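Local atomic coordinates of paenibacillus xanthan lyase (Paenibacillus, PDB entry 6F2P), a protein that cleaves the polysaccharide xanthan as a xanthan lyase (EC 4.2.2.12) of polysaccharide lyase family 8, probably by beta-elimination. Residues V672-K677 / I704-N709; A678-K683 / I691-P696; T961-M966 / L1005-F1010. All blocks are in the same frame, centred on the assembly; numbering follows the deposited sequence.

How the interactions relate
Interactions 1 and 2 lie in the two facing sheets of one beta-sandwich, with centres about 10 Å apart. Interaction 2, a hairpin, is nested along the chain inside the loop that interaction 1 closes. They meet across the sandwich, chiefly where V708 CG2 packs on I691 CD1 at 3.7 Å, while V672 CG2 approaches T682 CG2. Interaction 3 follows later in the chain, in the golvesin C-terminal-type domain, and touches neither: its centre is about 40 Å from that of interaction 1 and about 48 Å from that of interaction 2. A calcium ion lies about 11 Å from the P696 side chain; no residue of interaction 2 is among the calcium ligands.

Interaction 1: V672-K677 / I704-N709; sequences VTSNRK and IYIDVN
I704 meets the 672-677 segment at the end of its strand and in the turn beyond it. Its CG1 crosses the R676 side chain obliquely, 3.7 Å from R676 CB, while I704 CG2 packs on S674 OG at 3.8 Å. That hydroxyl, anti to its own backbone N, donates to R676 O over 2.7 Å, in the carbonyl plane and on a lone pair, which ties the turn after the strand together. At Y705 the regular ladder is replaced by a side chain: Y705 N donates to N675 OD1 at 2.8 Å, with an N-H...O angle of 149°. The donor stands 41° out of the amide plane, so no lone pair is addressed squarely. The N675 amide gets there because its CG is wedged between the backbone N and C, chi1 73°. The return bond from N675 N to Y705 O is weak; N675 O, passed over by Y705 N, accepts R676 NH1. The Y705 hydroxyl leaves the pairing and bonds D812. I706 points to the face it shares with V672, S674 and V708; its CD1 rests on S674 CB at 3.7 Å, and its CG2 meets V672 CG1. This is the inward face of one sheet of the family 8 C-terminal beta-sandwich: V672 and S674 continue onto F661 of the opposing sheet, and strands 667-669 and 731-736 flank the pair. D707 forms the antiparallel hydrogen-bonded pair with T673, the bonds T673 N to D707 O and D707 N to T673 O both measuring 2.9 Å. On the other face their CB atoms lie 3.9 Å apart, and T673 OG1 is bonded to T668 and to a water that also donates weakly to D707 O. V708 stands across from V672 as a non-hydrogen-bonded pair and turns its side chain onto F689 and I691.

Interaction 2: A678-K683 / I691-P696; sequences ASVMTK and ISVSDP
Torsions sort the branches along this ladder. V680 CG1 is anti to its backbone N (chi1 180°); I691 CG1 sits beside its own N (chi1 -59°), which leaves CG2 as the branch anti to N. The two side chains therefore run alongside each other in the same sense, with V680 CG1 3.9 Å from I691 CG2. S694 instead holds OG wedged between the backbone N and C, chi1 76°, which places S694 OG 3.7 Å from S679 CB. T682 CG2, anti to its carbonyl carbon, runs alongside I691 and reaches I691 CG1 at 4.0 Å. The backbone frame is two antiparallel hydrogen-bonded pairs, S679 with S694 and M681 with S692. S692 N to M681 O is 2.7 Å and lies nearly along the C=O axis. The strands form a beta hairpin in a sheet of the family 8 C-terminal beta-sandwich, and the faces differ in character. V680, I691 and V693 form the mainly aliphatic side, to which T682 gives its CG2 methyl and where V680 packs on F661. S679, M681, S692 and S694 face strands 457-462 and 466-474, in the super-sandwich domain range. Here buried hydroxyls have partners: S692 OG with T460, D461 and K746, S694 OG with G459 O, and S679 OG with N660. P696 closes the row beyond the last pair, its ring beside the first strand: P696 CG is 3.8 Å from S679 CB, and P696 CD is 3.8 Å from A678 CA. An alanine here would lose both ring atoms and would probably loosen the packing over A678 and S679. W456 also touches both P696 and S679.

Interaction 3: T961-M966 / L1005-F1010; sequences TYQVYM and LGTYSF
Strands 961-966 and 1005-1010 run antiparallel at 156°, their ladder interrupted where L1005 and G1006 both face V964, with V964 N donating to G1006 O and L1005 N to V964 O, each at 2.7 Å and nearly along the C=O axis. The L1005 side chain turns toward the first strand, L1005 CD1 resting 4.0 Å from M966 CB. V964 CG2, anti to its own carbonyl carbon, reaches the edges of two rings, touching F1010 CE2 at 3.8 Å and Y1008 CD2 at 4.1 Å. F1010 also comes obliquely against Y962, its CD2 3.7 Å from Y962 CB. The Y962 hydroxyl bonds I958 O. The Y1008 ring, stacked with H984, carries its OH back beside G1006, where any CB would run into the Y1008 OH. On the other face T961 and T1007 meet nearly perpendicular, methyl to methyl. Next to them Q963 OE1 accepts the hydroxyl of Y965. V964 and M966 lean on I1018 and L1005 on V980, both in the partner sheet. L1005 has helix-like backbone angles (phi/psi -87°/-43°), consistent with the extra residue of a bulge. The arrangement is a classic beta bulge between neighbouring strands of one sheet of a two-sheet beta-sandwich, consistent with the golvesin C-terminal domain and its galactose-binding-domain-like clan.

Interaction 1: V672-K677 / I704-N709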
ATOM      1  N   VAL A 672      -2.613  -7.043  21.865  1.00 21.10           N
ATOM      2  CA  VAL A 672      -2.301  -7.656  20.585  1.00 15.04           C
ATOM      3  C   VAL A 672      -0.879  -8.193  20.494  1.00 17.86           C
ATOM      4  O   VAL A 672       0.088  -7.538  20.894  1.00 18.26           O
ATOM      5  CB  VAL A 672      -2.558  -6.677  19.421  1.00 13.63           C
ATOM      6  CG1 VAL A 672      -2.396  -7.383  18.081  1.00 13.36           C
ATOM      7  CG2 VAL A 672      -3.945  -6.069  19.536  1.00 11.96           C
ATOM      8  N   THR A 673      -0.766  -9.401  19.962  1.00 18.04           N
ATOM      9  CA  THR A 673       0.523  -9.990  19.674  1.00 18.37           C
ATOM     10  C   THR A 673       0.590 -10.269  18.180  1.00 23.03           C
ATOM     11  O   THR A 673      -0.374 -10.776  17.599  1.00 24.28           O
ATOM     12  CB  THR A 673       0.738 -11.306  20.461  1.00 21.63           C
ATOM     13  OG1 THR A 673       0.755 -11.035  21.873  1.00 23.85           O
ATOM     14  CG2 THR A 673       2.049 -11.959  20.061  1.00 14.34           C
ATOM     15  N   SER A 674       1.713  -9.909  17.558  1.00 19.03           N
ATOM     16  CA  SER A 674       1.973 -10.246  16.161  1.00 16.32           C
ATOM     17  C   SER A 674       3.344 -10.877  16.031  1.00 17.73           C
ATOM     18  O   SER A 674       4.288 -10.476  16.714  1.00 17.20           O
ATOM     19  CB  SER A 674       1.892  -9.011  15.261  1.00 20.85           C
ATOM     20  OG  SER A 674       2.306  -9.322  13.937  1.00 17.18           O
ATOM     21  N   ASN A 675       3.452 -11.863  15.148  1.00 17.48           N
ATOM     22  CA  ASN A 675       4.729 -12.525  14.918  1.00 17.22           C
ATOM     23  C   ASN A 675       5.405 -12.015  13.650  1.00 16.94           C
ATOM     24  O   ASN A 675       6.433 -12.540  13.241  1.00 23.02           O
ATOM     25  CB  ASN A 675       4.546 -14.044  14.841  1.00 19.73           C
ATOM     26  CG  ASN A 675       3.883 -14.491  13.548  1.00 19.53           C
ATOM     27  OD1 ASN A 675       3.114 -13.748  12.943  1.00 19.76           O
ATOM     28  ND2 ASN A 675       4.180 -15.711  13.120  1.00 17.08           N
ATOM     29  N   ARG A 676       4.817 -11.000  13.025  1.00 13.06           N
ATOM     30  CA  ARG A 676       5.351 -10.448  11.780  1.00 16.79           C
ATOM     31  C   ARG A 676       5.176  -8.935  11.729  1.00 17.40           C
ATOM     32  O   ARG A 676       4.303  -8.386  12.399  1.00 18.52           O
ATOM     33  CB  ARG A 676       4.645 -11.070  10.572  1.00 13.99           C
ATOM     34  CG  ARG A 676       4.953 -12.549  10.333  1.00 20.40           C
ATOM     35  CD  ARG A 676       6.398 -12.770   9.893  1.00 19.27           C
ATOM     36  NE  ARG A 676       6.688 -14.181   9.646  1.00 24.82           N
ATOM     37  CZ  ARG A 676       7.058 -15.060  10.580  1.00 32.40           C
ATOM     38  NH1 ARG A 676       7.186 -14.689  11.850  1.00 24.18           N
ATOM     39  NH2 ARG A 676       7.300 -16.323  10.242  1.00 32.88           N
ATOM     40  N   LYS A 677       6.007  -8.263  10.938  1.00 15.28           N
ATOM     41  CA  LYS A 677       5.758  -6.864  10.607  1.00 20.96           C
ATOM     42  C   LYS A 677       4.307  -6.734  10.162  1.00 16.87           C
ATOM     43  O   LYS A 677       3.827  -7.538   9.364  1.00 15.22           O
ATOM     44  CB  LYS A 677       6.683  -6.394   9.480  1.00 16.21           C
ATOM     45  CG  LYS A 677       8.158  -6.475   9.814  1.00 15.51           C
ATOM     46  CD  LYS A 677       9.022  -6.290   8.573  1.00 16.68           C
ATOM     47  CE  LYS A 677      10.498  -6.446   8.907  1.00 18.40           C
ATOM     48  NZ  LYS A 677      11.355  -5.971   7.798  1.00 21.64           N
ATOM     49  N   ILE A 704       0.585 -14.139   8.780  1.00 16.39           N
ATOM     50  CA  ILE A 704       0.781 -13.360   9.984  1.00 13.90           C
ATOM     51  C   ILE A 704      -0.135 -13.912  11.062  1.00 17.86           C
ATOM     52  O   ILE A 704      -1.353 -13.921  10.902  1.00 22.59           O
ATOM     53  CB  ILE A 704       0.425 -11.887   9.782  1.00 16.22           C
ATOM     54  CG1 ILE A 704       1.371 -11.229   8.769  1.00 19.15           C
ATOM     55  CG2 ILE A 704       0.461 -11.156  11.125  1.00 14.59           C
ATOM     56  CD1 ILE A 704       0.946  -9.809   8.361  1.00 12.58           C
ATOM     57  N   TYR A 705       0.450 -14.379  12.158  1.00 19.85           N
ATOM     58  CA  TYR A 705      -0.326 -14.840  13.298  1.00 14.86           C
ATOM     59  C   TYR A 705      -0.597 -13.679  14.248  1.00 17.15           C
ATOM     60  O   TYR A 705       0.304 -12.905  14.582  1.00 19.83           O
ATOM     61  CB  TYR A 705       0.420 -15.942  14.035  1.00 17.10           C
ATOM     62  CG  TYR A 705       0.292 -17.320  13.424  1.00 23.90           C
ATOM     63  CD1 TYR A 705       0.659 -17.558  12.107  1.00 25.78           C
ATOM     64  CD2 TYR A 705      -0.162 -18.395  14.180  1.00 23.92           C
ATOM     65  CE1 TYR A 705       0.555 -18.822  11.554  1.00 25.65           C
ATOM     66  CE2 TYR A 705      -0.267 -19.659  13.634  1.00 23.02           C
ATOM     67  CZ  TYR A 705       0.092 -19.867  12.324  1.00 22.43           C
ATOM     68  OH  TYR A 705      -0.014 -21.120  11.774  1.00 22.32           O
ATOM     69  N   ILE A 706      -1.844 -13.562  14.677  1.00 16.07           N
ATOM     70  CA  ILE A 706      -2.244 -12.522  15.605  1.00 18.17           C
ATOM     71  C   ILE A 706      -2.952 -13.138  16.819  1.00 25.38           C
ATOM     72  O   ILE A 706      -3.847 -13.982  16.674  1.00 20.74           O
ATOM     73  CB  ILE A 706      -3.194 -11.524  14.916  1.00 21.07           C
ATOM     74  CG1 ILE A 706      -2.498 -10.832  13.729  1.00 24.23           C
ATOM     75  CG2 ILE A 706      -3.753 -10.517  15.918  1.00 17.12           C
ATOM     76  CD1 ILE A 706      -1.506  -9.752  14.097  1.00 13.95           C
ATOM     77  N   ASP A 707      -2.540 -12.734  18.017  1.00 24.33           N
ATOM     78  CA  ASP A 707      -3.288 -13.076  19.221  1.00 20.36           C
ATOM     79  C   ASP A 707      -3.918 -11.812  19.771  1.00 25.10           C
ATOM     80  O   ASP A 707      -3.314 -10.737  19.725  1.00 25.83           O
ATOM     81  CB  ASP A 707      -2.380 -13.701  20.281  1.00 19.71           C
ATOM     82  CG  ASP A 707      -1.877 -15.086  19.887  1.00 30.18           C
ATOM     83  OD1 ASP A 707      -2.504 -15.724  19.016  1.00 28.04           O
ATOM     84  OD2 ASP A 707      -0.857 -15.541  20.455  1.00 31.48           O
ATOM     85  N   VAL A 708      -5.141 -11.929  20.272  1.00 22.77           N
ATOM     86  CA  VAL A 708      -5.757 -10.827  20.995  1.00 20.93           C
ATOM     87  C   VAL A 708      -6.132 -11.284  22.401  1.00 22.79           C
ATOM     88  O   VAL A 708      -6.934 -12.196  22.576  1.00 27.05           O
ATOM     89  CB  VAL A 708      -6.985 -10.266  20.264  1.00 21.09           C
ATOM     90  CG1 VAL A 708      -7.639  -9.181  21.088  1.00 19.86           C
ATOM     91  CG2 VAL A 708      -6.582  -9.722  18.917  1.00 19.79           C
ATOM     92  N   ASN A 709      -5.536 -10.635  23.395  1.00 25.46           N
ATOM     93  CA  ASN A 709      -5.633 -11.045  24.788  1.00 20.85           C
ATOM     94  C   ASN A 709      -6.999 -10.748  25.401  1.00 25.66           C
ATOM     95  O   ASN A 709      -7.114  -9.965  26.347  1.00 25.13           O
ATOM     96  CB  ASN A 709      -4.530 -10.362  25.600  1.00 19.68           C
ATOM     97  CG  ASN A 709      -4.227 -11.088  26.890  1.00 21.71           C
ATOM     98  OD1 ASN A 709      -4.853 -12.090  27.198  1.00 27.69           O
ATOM     99  ND2 ASN A 709      -3.254 -10.592  27.647  1.00 23.75           N
TER
HETATM  100  O   HOH W   1      -1.881 -10.641  22.707  1.00 18.36           O

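Interaction 2: A678-K683 / I691-P696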
ATOM      1  N   ALA A 678       3.608  -5.735  10.683  1.00 15.74           N
ATOM      2  CA  ALA A 678       2.187  -5.612  10.405  1.00  9.43           C
ATOM      3  C   ALA A 678       1.665  -4.261  10.829  1.00 10.82           C
ATOM      4  O   ALA A 678       2.198  -3.635  11.739  1.00 15.41           O
ATOM      5  CB  ALA A 678       1.435  -6.697  11.137  1.00 18.59           C
ATOM      6  N   SER A 679       0.612  -3.807  10.172  1.00 10.37           N
ATOM      7  CA  SER A 679      -0.131  -2.669  10.671  1.00 10.73           C
ATOM      8  C   SER A 679      -1.490  -3.204  11.118  1.00 15.43           C
ATOM      9  O   SER A 679      -2.147  -3.942  10.386  1.00 17.20           O
ATOM     10  CB  SER A 679      -0.283  -1.618   9.587  1.00 12.25           C
ATOM     11  OG  SER A 679      -0.888  -0.453  10.111  1.00 16.09           O
ATOM     12  N   VAL A 680      -1.895  -2.869  12.337  1.00 13.29           N
ATOM     13  CA  VAL A 680      -3.083  -3.471  12.928  1.00 12.56           C
ATOM     14  C   VAL A 680      -3.966  -2.409  13.561  1.00 14.20           C
ATOM     15  O   VAL A 680      -3.460  -1.461  14.164  1.00 15.37           O
ATOM     16  CB  VAL A 680      -2.682  -4.493  14.002  1.00 13.37           C
ATOM     17  CG1 VAL A 680      -3.904  -5.135  14.637  1.00  8.48           C
ATOM     18  CG2 VAL A 680      -1.762  -5.538  13.397  1.00 13.66           C
ATOM     19  N   MET A 681      -5.281  -2.549  13.409  1.00 13.11           N
ATOM     20  CA  MET A 681      -6.219  -1.650  14.071  1.00 14.67           C
ATOM     21  C   MET A 681      -7.381  -2.436  14.677  1.00 17.65           C
ATOM     22  O   MET A 681      -7.915  -3.339  14.042  1.00 18.99           O
ATOM     23  CB  MET A 681      -6.707  -0.565  13.107  1.00 11.69           C
ATOM     24  CG  MET A 681      -7.678   0.430  13.723  1.00 16.49           C
ATOM     25  SD  MET A 681      -7.770   2.009  12.838  1.00 19.46           S
ATOM     26  CE  MET A 681      -6.275   2.779  13.443  1.00 15.59           C
ATOM     27  N   THR A 682      -7.746  -2.107  15.916  1.00 17.36           N
ATOM     28  CA  THR A 682      -8.838  -2.789  16.611  1.00 13.27           C
ATOM     29  C   THR A 682      -9.978  -1.832  16.960  1.00 15.67           C
ATOM     30  O   THR A 682      -9.755  -0.661  17.268  1.00 14.05           O
ATOM     31  CB  THR A 682      -8.353  -3.482  17.911  1.00 14.20           C
ATOM     32  OG1 THR A 682      -7.965  -2.492  18.876  1.00 13.24           O
ATOM     33  CG2 THR A 682      -7.168  -4.425  17.635  1.00 11.88           C
ATOM     34  N   LYS A 683     -11.202  -2.339  16.889  1.00 18.88           N
ATOM     35  CA  LYS A 683     -12.374  -1.618  17.375  1.00 17.88           C
ATOM     36  C   LYS A 683     -13.150  -2.504  18.354  1.00 23.21           C
ATOM     37  O   LYS A 683     -13.583  -3.607  18.002  1.00 22.39           O
ATOM     38  CB  LYS A 683     -13.270  -1.195  16.209  1.00 14.96           C
ATOM     39  CG  LYS A 683     -14.667  -0.753  16.610  1.00 16.95           C
ATOM     40  CD  LYS A 683     -14.684   0.633  17.238  1.00 23.90           C
ATOM     41  CE  LYS A 683     -15.999   0.883  17.997  1.00 27.08           C
ATOM     42  NZ  LYS A 683     -16.343   2.343  18.104  1.00 27.58           N
ATOM     43  N   ILE A 691     -10.816  -6.690  14.332  1.00 18.48           N
ATOM     44  CA  ILE A 691      -9.399  -6.473  14.078  1.00 19.76           C
ATOM     45  C   ILE A 691      -9.101  -6.336  12.584  1.00 18.61           C
ATOM     46  O   ILE A 691      -9.585  -7.119  11.765  1.00 20.29           O
ATOM     47  CB  ILE A 691      -8.555  -7.612  14.652  1.00 17.05           C
ATOM     48  CG1 ILE A 691      -8.785  -7.733  16.154  1.00 17.84           C
ATOM     49  CG2 ILE A 691      -7.075  -7.379  14.356  1.00 20.78           C
ATOM     50  CD1 ILE A 691      -9.342  -9.068  16.575  1.00 21.53           C
ATOM     51  N   SER A 692      -8.313  -5.329  12.233  1.00 14.77           N
ATOM     52  CA  SER A 692      -7.888  -5.142  10.851  1.00 15.49           C
ATOM     53  C   SER A 692      -6.380  -5.329  10.749  1.00 16.70           C
ATOM     54  O   SER A 692      -5.624  -4.749  11.532  1.00 18.65           O
ATOM     55  CB  SER A 692      -8.276  -3.756  10.353  1.00 14.20           C
ATOM     56  OG  SER A 692      -7.989  -3.607   8.972  1.00 16.45           O
ATOM     57  N   VAL A 693      -5.943  -6.153   9.800  1.00 16.54           N
ATOM     58  CA  VAL A 693      -4.520  -6.457   9.643  1.00 16.28           C
ATOM     59  C   VAL A 693      -4.043  -6.256   8.210  1.00 15.44           C
ATOM     60  O   VAL A 693      -4.764  -6.577   7.265  1.00 19.00           O
ATOM     61  CB  VAL A 693      -4.227  -7.915  10.023  1.00 15.98           C
ATOM     62  CG1 VAL A 693      -2.720  -8.163  10.087  1.00 11.07           C
ATOM     63  CG2 VAL A 693      -4.878  -8.245  11.338  1.00 18.53           C
ATOM     64  N   SER A 694      -2.831  -5.738   8.042  1.00 13.16           N
ATOM     65  CA  SER A 694      -2.228  -5.663   6.715  1.00 14.44           C
ATOM     66  C   SER A 694      -0.734  -5.891   6.816  1.00 15.17           C
ATOM     67  O   SER A 694      -0.145  -5.689   7.871  1.00 18.77           O
ATOM     68  CB  SER A 694      -2.490  -4.304   6.072  1.00 17.87           C
ATOM     69  OG  SER A 694      -1.657  -3.315   6.646  1.00 20.76           O
ATOM     70  N   ASP A 695      -0.129  -6.315   5.714  1.00 15.54           N
ATOM     71  CA  ASP A 695       1.319  -6.436   5.607  1.00 13.60           C
ATOM     72  C   ASP A 695       1.859  -5.258   4.790  1.00 21.81           C
ATOM     73  O   ASP A 695       1.831  -5.275   3.555  1.00 16.89           O
ATOM     74  CB  ASP A 695       1.675  -7.749   4.922  1.00 14.40           C
ATOM     75  CG  ASP A 695       3.112  -7.791   4.460  1.00 17.57           C
ATOM     76  OD1 ASP A 695       3.984  -7.287   5.199  1.00 15.72           O
ATOM     77  OD2 ASP A 695       3.364  -8.317   3.349  1.00 19.38           O
ATOM     78  N   PRO A 696       2.344  -4.217   5.477  1.00 22.26           N
ATOM     79  CA  PRO A 696       2.752  -3.004   4.764  1.00 12.97           C
ATOM     80  C   PRO A 696       4.000  -3.236   3.941  1.00 15.46           C
ATOM     81  O   PRO A 696       4.263  -2.431   3.052  1.00 17.15           O
ATOM     82  CB  PRO A 696       3.059  -2.015   5.892  1.00 13.53           C
ATOM     83  CG  PRO A 696       2.400  -2.575   7.097  1.00 18.86           C
ATOM     84  CD  PRO A 696       2.431  -4.059   6.936  1.00 18.14           C
TER

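Interaction 3: T961-M966 / L1005-F1010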
ATOM      1  N   THR A 961       0.356 -45.498  19.196  1.00 32.55           N
ATOM      2  CA  THR A 961       0.936 -46.704  19.766  1.00 37.19           C
ATOM      3  C   THR A 961       2.227 -46.384  20.510  1.00 35.81           C
ATOM      4  O   THR A 961       3.121 -45.724  19.973  1.00 35.24           O
ATOM      5  CB  THR A 961       1.205 -47.752  18.679  1.00 35.70           C
ATOM      6  OG1 THR A 961      -0.014 -48.026  17.981  1.00 33.67           O
ATOM      7  CG2 THR A 961       1.722 -49.036  19.293  1.00 26.96           C
ATOM      8  N   TYR A 962       2.320 -46.856  21.748  1.00 28.77           N
ATOM      9  CA  TYR A 962       3.464 -46.552  22.597  1.00 32.70           C
ATOM     10  C   TYR A 962       4.063 -47.780  23.268  1.00 36.17           C
ATOM     11  O   TYR A 962       3.356 -48.539  23.940  1.00 36.88           O
ATOM     12  CB  TYR A 962       3.058 -45.588  23.701  1.00 29.28           C
ATOM     13  CG  TYR A 962       2.809 -44.179  23.258  1.00 37.82           C
ATOM     14  CD1 TYR A 962       1.563 -43.791  22.795  1.00 36.08           C
ATOM     15  CD2 TYR A 962       3.815 -43.225  23.327  1.00 39.32           C
ATOM     16  CE1 TYR A 962       1.327 -42.494  22.399  1.00 39.48           C
ATOM     17  CE2 TYR A 962       3.588 -41.925  22.938  1.00 38.34           C
ATOM     18  CZ  TYR A 962       2.343 -41.565  22.476  1.00 40.96           C
ATOM     19  OH  TYR A 962       2.114 -40.268  22.091  1.00 38.91           O
ATOM     20  N   GLN A 963       5.372 -47.947  23.106  1.00 33.00           N
ATOM     21  CA  GLN A 963       6.136 -48.923  23.873  1.00 33.48           C
ATOM     22  C   GLN A 963       6.243 -48.493  25.335  1.00 34.41           C
ATOM     23  O   GLN A 963       6.606 -47.354  25.634  1.00 32.41           O
ATOM     24  CB  GLN A 963       7.526 -49.098  23.270  1.00 28.40           C
ATOM     25  CG  GLN A 963       7.492 -49.718  21.895  1.00 29.77           C
ATOM     26  CD  GLN A 963       8.870 -50.013  21.359  1.00 37.51           C
ATOM     27  OE1 GLN A 963       9.843 -49.341  21.708  1.00 37.16           O
ATOM     28  NE2 GLN A 963       8.969 -51.033  20.510  1.00 37.22           N
ATOM     29  N   VAL A 964       5.915 -49.408  26.241  1.00 38.70           N
ATOM     30  CA  VAL A 964       5.948 -49.113  27.672  1.00 34.91           C
ATOM     31  C   VAL A 964       7.182 -49.730  28.345  1.00 36.93           C
ATOM     32  O   VAL A 964       7.300 -50.953  28.439  1.00 37.65           O
ATOM     33  CB  VAL A 964       4.652 -49.597  28.365  1.00 30.97           C
ATOM     34  CG1 VAL A 964       4.734 -49.403  29.865  1.00 34.79           C
ATOM     35  CG2 VAL A 964       3.440 -48.873  27.795  1.00 27.07           C
ATOM     36  N   TYR A 965       8.106 -48.877  28.791  1.00 37.75           N
ATOM     37  CA  TYR A 965       9.308 -49.334  29.496  1.00 36.32           C
ATOM     38  C   TYR A 965       9.233 -49.070  30.992  1.00 39.38           C
ATOM     39  O   TYR A 965       8.492 -48.201  31.443  1.00 39.47           O
ATOM     40  CB  TYR A 965      10.562 -48.657  28.951  1.00 32.58           C
ATOM     41  CG  TYR A 965      10.865 -48.962  27.509  1.00 39.36           C
ATOM     42  CD1 TYR A 965      10.235 -48.266  26.488  1.00 34.84           C
ATOM     43  CD2 TYR A 965      11.795 -49.933  27.166  1.00 36.02           C
ATOM     44  CE1 TYR A 965      10.509 -48.536  25.167  1.00 34.03           C
ATOM     45  CE2 TYR A 965      12.079 -50.209  25.842  1.00 40.65           C
ATOM     46  CZ  TYR A 965      11.431 -49.504  24.847  1.00 37.99           C
ATOM     47  OH  TYR A 965      11.702 -49.758  23.522  1.00 42.02           O
ATOM     48  N   MET A 966      10.014 -49.825  31.760  1.00 45.87           N
ATOM     49  CA  MET A 966      10.141 -49.582  33.193  1.00 42.21           C
ATOM     50  C   MET A 966      11.558 -49.879  33.694  1.00 46.21           C
ATOM     51  O   MET A 966      12.215 -50.824  33.243  1.00 39.33           O
ATOM     52  CB  MET A 966       9.111 -50.387  33.984  1.00 37.73           C
ATOM     53  CG  MET A 966       9.209 -50.177  35.486  1.00 49.45           C
ATOM     54  SD  MET A 966       8.069 -51.174  36.460  1.00 36.55           S
ATOM     55  CE  MET A 966       6.495 -50.402  36.080  1.00 24.39           C
ATOM     56  N   LEU A1005       7.886 -53.556  28.799  1.00 34.61           N
ATOM     57  CA  LEU A1005       6.750 -54.287  29.365  1.00 32.53           C
ATOM     58  C   LEU A1005       5.776 -54.722  28.282  1.00 37.12           C
ATOM     59  O   LEU A1005       5.279 -55.846  28.298  1.00 39.15           O
ATOM     60  CB  LEU A1005       6.001 -53.435  30.392  1.00 33.66           C
ATOM     61  CG  LEU A1005       6.826 -52.821  31.523  1.00 37.47           C
ATOM     62  CD1 LEU A1005       5.918 -52.273  32.604  1.00 33.82           C
ATOM     63  CD2 LEU A1005       7.795 -53.839  32.095  1.00 31.62           C
ATOM     64  N   GLY A1006       5.496 -53.819  27.348  1.00 37.37           N
ATOM     65  CA  GLY A1006       4.579 -54.112  26.264  1.00 31.32           C
ATOM     66  C   GLY A1006       4.386 -52.943  25.324  1.00 39.84           C
ATOM     67  O   GLY A1006       5.003 -51.889  25.485  1.00 42.62           O
ATOM     68  N   THR A1007       3.526 -53.131  24.331  1.00 35.82           N
ATOM     69  CA  THR A1007       3.246 -52.090  23.357  1.00 30.04           C
ATOM     70  C   THR A1007       1.732 -51.993  23.163  1.00 32.48           C
ATOM     71  O   THR A1007       1.080 -52.971  22.807  1.00 37.60           O
ATOM     72  CB  THR A1007       3.977 -52.377  22.035  1.00 34.62           C
ATOM     73  OG1 THR A1007       5.360 -52.633  22.306  1.00 38.08           O
ATOM     74  CG2 THR A1007       3.881 -51.200  21.091  1.00 32.53           C
ATOM     75  N   TYR A1008       1.171 -50.814  23.426  1.00 34.51           N
ATOM     76  CA  TYR A1008      -0.282 -50.645  23.481  1.00 32.03           C
ATOM     77  C   TYR A1008      -0.733 -49.347  22.829  1.00 34.84           C
ATOM     78  O   TYR A1008       0.076 -48.453  22.578  1.00 37.66           O
ATOM     79  CB  TYR A1008      -0.766 -50.679  24.938  1.00 32.21           C
ATOM     80  CG  TYR A1008      -0.263 -51.878  25.711  1.00 40.12           C
ATOM     81  CD1 TYR A1008      -0.991 -53.061  25.745  1.00 33.71           C
ATOM     82  CD2 TYR A1008       0.950 -51.832  26.399  1.00 34.84           C
ATOM     83  CE1 TYR A1008      -0.530 -54.164  26.439  1.00 32.31           C
ATOM     84  CE2 TYR A1008       1.419 -52.933  27.098  1.00 35.98           C
ATOM     85  CZ  TYR A1008       0.675 -54.097  27.114  1.00 36.64           C
ATOM     86  OH  TYR A1008       1.132 -55.199  27.801  1.00 39.88           O
ATOM     87  N   SER A1009      -2.029 -49.251  22.549  1.00 34.08           N
ATOM     88  CA  SER A1009      -2.607 -48.013  22.042  1.00 32.17           C
ATOM     89  C   SER A1009      -3.028 -47.140  23.204  1.00 31.90           C
ATOM     90  O   SER A1009      -3.709 -47.594  24.116  1.00 35.92           O
ATOM     91  CB  SER A1009      -3.820 -48.297  21.161  1.00 28.09           C
ATOM     92  OG  SER A1009      -3.433 -48.934  19.961  1.00 40.24           O
ATOM     93  N   PHE A1010      -2.613 -45.883  23.179  1.00 36.67           N
ATOM     94  CA  PHE A1010      -3.045 -44.933  24.193  1.00 39.56           C
ATOM     95  C   PHE A1010      -3.757 -43.755  23.541  1.00 38.86           C
ATOM     96  O   PHE A1010      -3.439 -43.363  22.418  1.00 35.11           O
ATOM     97  CB  PHE A1010      -1.854 -44.410  24.996  1.00 33.13           C
ATOM     98  CG  PHE A1010      -1.208 -45.436  25.877  1.00 29.37           C
ATOM     99  CD1 PHE A1010      -1.683 -45.663  27.163  1.00 32.99           C
ATOM    100  CD2 PHE A1010      -0.105 -46.157  25.433  1.00 32.51           C
ATOM    101  CE1 PHE A1010      -1.074 -46.603  27.993  1.00 28.70           C
ATOM    102  CE2 PHE A1010       0.509 -47.102  26.252  1.00 30.80           C
ATOM    103  CZ  PHE A1010       0.023 -47.323  27.536  1.00 28.02           C
TER